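DNA mismatch repair protein MUTS (Thermus aquaticus, PDB 1EWQ) recognises mispaired or unpaired bases in duplex DNA and uses a weak ATPase activity during the repair of replication errors. Local coordinates at the interface of chains A and B. Sequence-based numbering; all coordinates share one arbitrary frame. Chains: chain A/B, DNA mismatch repair protein MUTS.

Contact 1: the interface of chains A and B. Residues chain A 696, 698, 736; chain B 668-669, 672.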
loop_
_atom_site.group_PDB
_atom_site.type_symbol
_atom_site.label_atom_id
_atom_site.label_comp_id
_atom_site.label_asym_id
_atom_site.label_seq_id
_atom_site.Cartn_x
_atom_site.Cartn_y
_atom_site.Cartn_z
ATOM N N HIS A 696 35.858 4.351 13.761
ATOM C CA HIS A 696 36.720 5.419 13.264
ATOM C C HIS A 696 37.724 5.771 14.349
ATOM O O HIS A 696 38.693 6.478 14.097
ATOM C CB HIS A 696 35.911 6.673 12.934
ATOM C CG HIS A 696 35.010 6.507 11.756
ATOM N ND1 HIS A 696 35.483 6.185 10.502
ATOM C CD2 HIS A 696 33.661 6.574 11.647
ATOM C CE1 HIS A 696 34.463 6.057 9.672
ATOM N NE2 HIS A 696 33.348 6.286 10.341
ATOM N N PHE A 698 40.737 5.816 16.176
ATOM C CA PHE A 698 42.109 5.333 16.057
ATOM C C PHE A 698 42.548 4.957 17.469
ATOM O O PHE A 698 43.387 4.084 17.664
ATOM C CB PHE A 698 43.052 6.420 15.520
ATOM C CG PHE A 698 42.944 6.658 14.039
ATOM C CD1 PHE A 698 41.960 7.499 13.521
ATOM C CD2 PHE A 698 43.846 6.055 13.161
ATOM C CE1 PHE A 698 41.872 7.744 12.151
ATOM C CE2 PHE A 698 43.766 6.294 11.783
ATOM C CZ PHE A 698 42.775 7.143 11.279
ATOM N N SER A 736 43.492 9.522 8.419
ATOM C CA SER A 736 42.048 9.716 8.507
ATOM C C SER A 736 41.647 10.357 7.185
ATOM O O SER A 736 42.466 11.037 6.569
ATOM C CB SER A 736 41.717 10.666 9.643
ATOM O OG SER A 736 42.439 11.872 9.470
ATOM N N THR B 668 32.958 10.586 11.826
ATOM C CA THR B 668 34.312 10.366 11.331
ATOM C C THR B 668 35.252 10.159 12.513
ATOM O O THR B 668 34.790 9.870 13.607
ATOM C CB THR B 668 34.795 11.559 10.450
ATOM O OG1 THR B 668 36.072 11.244 9.885
ATOM C CG2 THR B 668 34.904 12.836 11.268
ATOM N N SER B 669 36.560 10.284 12.302
ATOM C CA SER B 669 37.515 10.104 13.402
ATOM C C SER B 669 37.427 11.285 14.374
ATOM O O SER B 669 36.973 12.369 14.014
ATOM C CB SER B 669 38.944 9.963 12.855
ATOM O OG SER B 669 39.329 11.111 12.105
ATOM N N ASP B 672 39.526 14.579 13.169
ATOM C CA ASP B 672 38.949 15.156 11.963
ATOM C C ASP B 672 37.589 15.752 12.282
ATOM O O ASP B 672 37.234 16.809 11.762
ATOM C CB ASP B 672 38.816 14.103 10.864
ATOM C CG ASP B 672 40.141 13.794 10.203
ATOM O OD1 ASP B 672 41.111 13.521 10.938
ATOM O OD2 ASP B 672 40.222 13.827 8.953
#
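The hydroxyl of A:Ser736 points at the carboxylate of B:Asp672 and donates to it across the dimer interface, with OG 2.6 Å from OD1. It comes from the syn side, 31° out of the carboxylate plane. OD2 of B:Asp672 is 3.0 Å from OG of A:Ser736, a longer second leg, so the hydroxyl may be bifurcated over the carboxylate with OD1 the main acceptor. Serine suits this place because its hydroxyl sits on a short arm: OG stands between the backbone N and the carbonyl carbon (chi1 55°), directed at the acid while CB faces the side chain of B:Ser669. B:Asp672 lies in the first turn of helix 670-687, where the positive N-terminal end of the helix may favour an acidic side chain.

B:Ser669, just before that helix, fits its small CB against the rim of the A:Phe698 ring, in the ring plane, 3.7 Å from CE1. The compact serine lets its CB meet the ring edge while OG turns toward CB of A:Ser736. A:His696 instead turns a ring face to the backbone of B:Thr668, whose CA stands 3.8 Å above the imidazole plane and toward its rim. CB of A:His696 rests 3.5 Å from the carbonyl O of B:Thr668.

In the ABC-type ATPase fold, A:His696 is the H-loop histidine, following strand 690-694. B:Ser669 opens the D-loop motif Ser-Ser-Leu-Asp, whose remaining residues form the first turn of helix 670-687 and which meets the partner ATPase domain.

Contact 2: the interface of chains A and B. Residues chain A 755, 758-759, 762; chain B 671-672, 675, 678-679.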
loop_
_atom_site.group_PDB
_atom_site.type_symbol
_atom_site.label_atom_id
_atom_site.label_comp_id
_atom_site.label_asym_id
_atom_site.label_seq_id
_atom_site.Cartn_x
_atom_site.Cartn_y
_atom_site.Cartn_z
ATOM N N ALA A 755 40.555 23.343 8.351
ATOM C CA ALA A 755 40.407 22.091 9.087
ATOM C C ALA A 755 41.727 21.306 9.075
ATOM O O ALA A 755 42.128 20.748 10.102
ATOM C CB ALA A 755 39.279 21.245 8.485
ATOM N N LEU A 758 44.033 22.812 11.529
ATOM C CA LEU A 758 43.624 22.517 12.894
ATOM C C LEU A 758 44.051 21.103 13.250
ATOM O O LEU A 758 44.514 20.850 14.359
ATOM C CB LEU A 758 42.106 22.647 13.035
ATOM C CG LEU A 758 41.538 24.058 13.189
ATOM C CD1 LEU A 758 40.030 24.043 12.986
ATOM C CD2 LEU A 758 41.898 24.593 14.576
ATOM N N LEU A 759 43.889 20.183 12.303
ATOM C CA LEU A 759 44.265 18.788 12.512
ATOM C C LEU A 759 45.752 18.657 12.814
ATOM O O LEU A 759 46.153 17.969 13.752
ATOM C CB LEU A 759 43.949 17.957 11.265
ATOM C CG LEU A 759 42.857 16.891 11.326
ATOM C CD1 LEU A 759 42.853 16.120 10.009
ATOM C CD2 LEU A 759 43.099 15.944 12.486
HETATM N N MSE A 762 46.493 20.079 16.305
HETATM C CA MSE A 762 46.022 19.183 17.355
HETATM C C MSE A 762 46.955 17.982 17.429
HETATM O O MSE A 762 47.630 17.766 18.434
HETATM C CB MSE A 762 44.607 18.690 17.051
HETATM C CG MSE A 762 43.500 19.685 17.330
HETATM SE SE MSE A 762 41.809 18.989 16.721
HETATM C CE MSE A 762 41.645 19.985 15.098
ATOM N N LEU B 671 39.640 13.452 15.873
ATOM C CA LEU B 671 40.298 14.690 15.489
ATOM C C LEU B 671 39.703 15.346 14.240
ATOM O O LEU B 671 39.409 16.547 14.247
ATOM C CB LEU B 671 41.797 14.446 15.299
ATOM C CG LEU B 671 42.588 14.016 16.542
ATOM C CD1 LEU B 671 44.070 14.046 16.204
ATOM C CD2 LEU B 671 42.311 14.950 17.710
ATOM N N ASP B 672 39.526 14.579 13.169
ATOM C CA ASP B 672 38.949 15.156 11.963
ATOM C C ASP B 672 37.589 15.752 12.282
ATOM O O ASP B 672 37.234 16.809 11.762
ATOM C CB ASP B 672 38.816 14.103 10.864
ATOM C CG ASP B 672 40.141 13.794 10.203
ATOM O OD1 ASP B 672 41.111 13.521 10.938
ATOM O OD2 ASP B 672 40.222 13.827 8.953
ATOM N N ALA B 675 38.133 19.106 14.143
ATOM C CA ALA B 675 38.743 20.056 13.216
ATOM C C ALA B 675 37.677 20.641 12.277
ATOM O O ALA B 675 37.642 21.846 12.017
ATOM C CB ALA B 675 39.830 19.365 12.408
ATOM N N THR B 678 35.010 22.997 14.025
ATOM C CA THR B 678 35.634 24.251 14.404
ATOM C C THR B 678 35.716 25.151 13.176
ATOM O O THR B 678 35.312 26.315 13.214
ATOM C CB THR B 678 37.054 24.012 14.969
ATOM O OG1 THR B 678 36.963 23.154 16.117
ATOM C CG2 THR B 678 37.722 25.348 15.366
ATOM N N ALA B 679 36.216 24.597 12.077
ATOM C CA ALA B 679 36.356 25.364 10.848
ATOM C C ALA B 679 34.996 25.850 10.359
ATOM O O ALA B 679 34.871 26.972 9.875
ATOM C CB ALA B 679 37.054 24.519 9.757
#
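Helix 749-762 of chain A lies against helix 670-687 of chain B, their directions about 120° apart, and the backbones come near enough at A:Ala755 and B:Ala675 to bring their CA atoms to 4.9 Å. Alanine suits both positions, since the small methyl lets the two backbones come this close: CB of B:Ala675 reaches 3.5 Å from the carbonyl O of A:Ala755, an oxygen of the facing helix backbone. B:Ala679, a turn further along, continues the small-residue strip at the margin.

A:Leu759 leans into the start of the partner helix and divides its branches between two neighbours. CD2 presses on CB of B:Leu671 at 3.4 Å, a tight fit, while CD1 lies 3.6 Å from CG of B:Asp672, so that a methyl packs beside the carboxylate. With chi1 at -113°, well away from a staggered value, the side chain looks somewhat strained. A branched leucine is apt here because its forked end can touch both residues at once, and its apolar bulk may help shield the acid from water.

A:Met762 is modelled as selenomethionine and is poorly ordered, so the short approach of its methyl CE to B:Ala675 is doubtful. A long, flexible thioether is nevertheless a reasonable filler near the helix end; as modelled, its chain passes that of B:Leu671 in the opposite direction.

At the other end A:Leu758 crosses B:Thr678 obliquely. With chi1 -59°, OG1 of B:Thr678 is anti to the carbonyl carbon and CG2 anti to the backbone N, which turns the methyl to the leucine and gives the threonine an apolar face at the interface. The leucine CD1 sits 3.6 Å from that CG2 and 3.4 Å from the carbonyl O of B:Ala675.

Contact 1 and contact 2 are neighbours, with the centres of their C-alpha atoms about 11 Å apart, and they share B:Asp672. The D-loop region of contact 1 runs straight into helix 670-687, whose first turn, holding B:Leu671 and B:Asp672, and later turns form one side of contact 2. A mixed polar and packing contact beside the ATPase motifs is thus continuous with an apolar helix-to-helix seam built with the C-terminal helix 749-762. Because the interface is two-fold symmetric, each patch recurs with the chains exchanged. Such coupling could let nucleotide-dependent movements in one ATPase domain be felt by the other, although the structure alone does not show this.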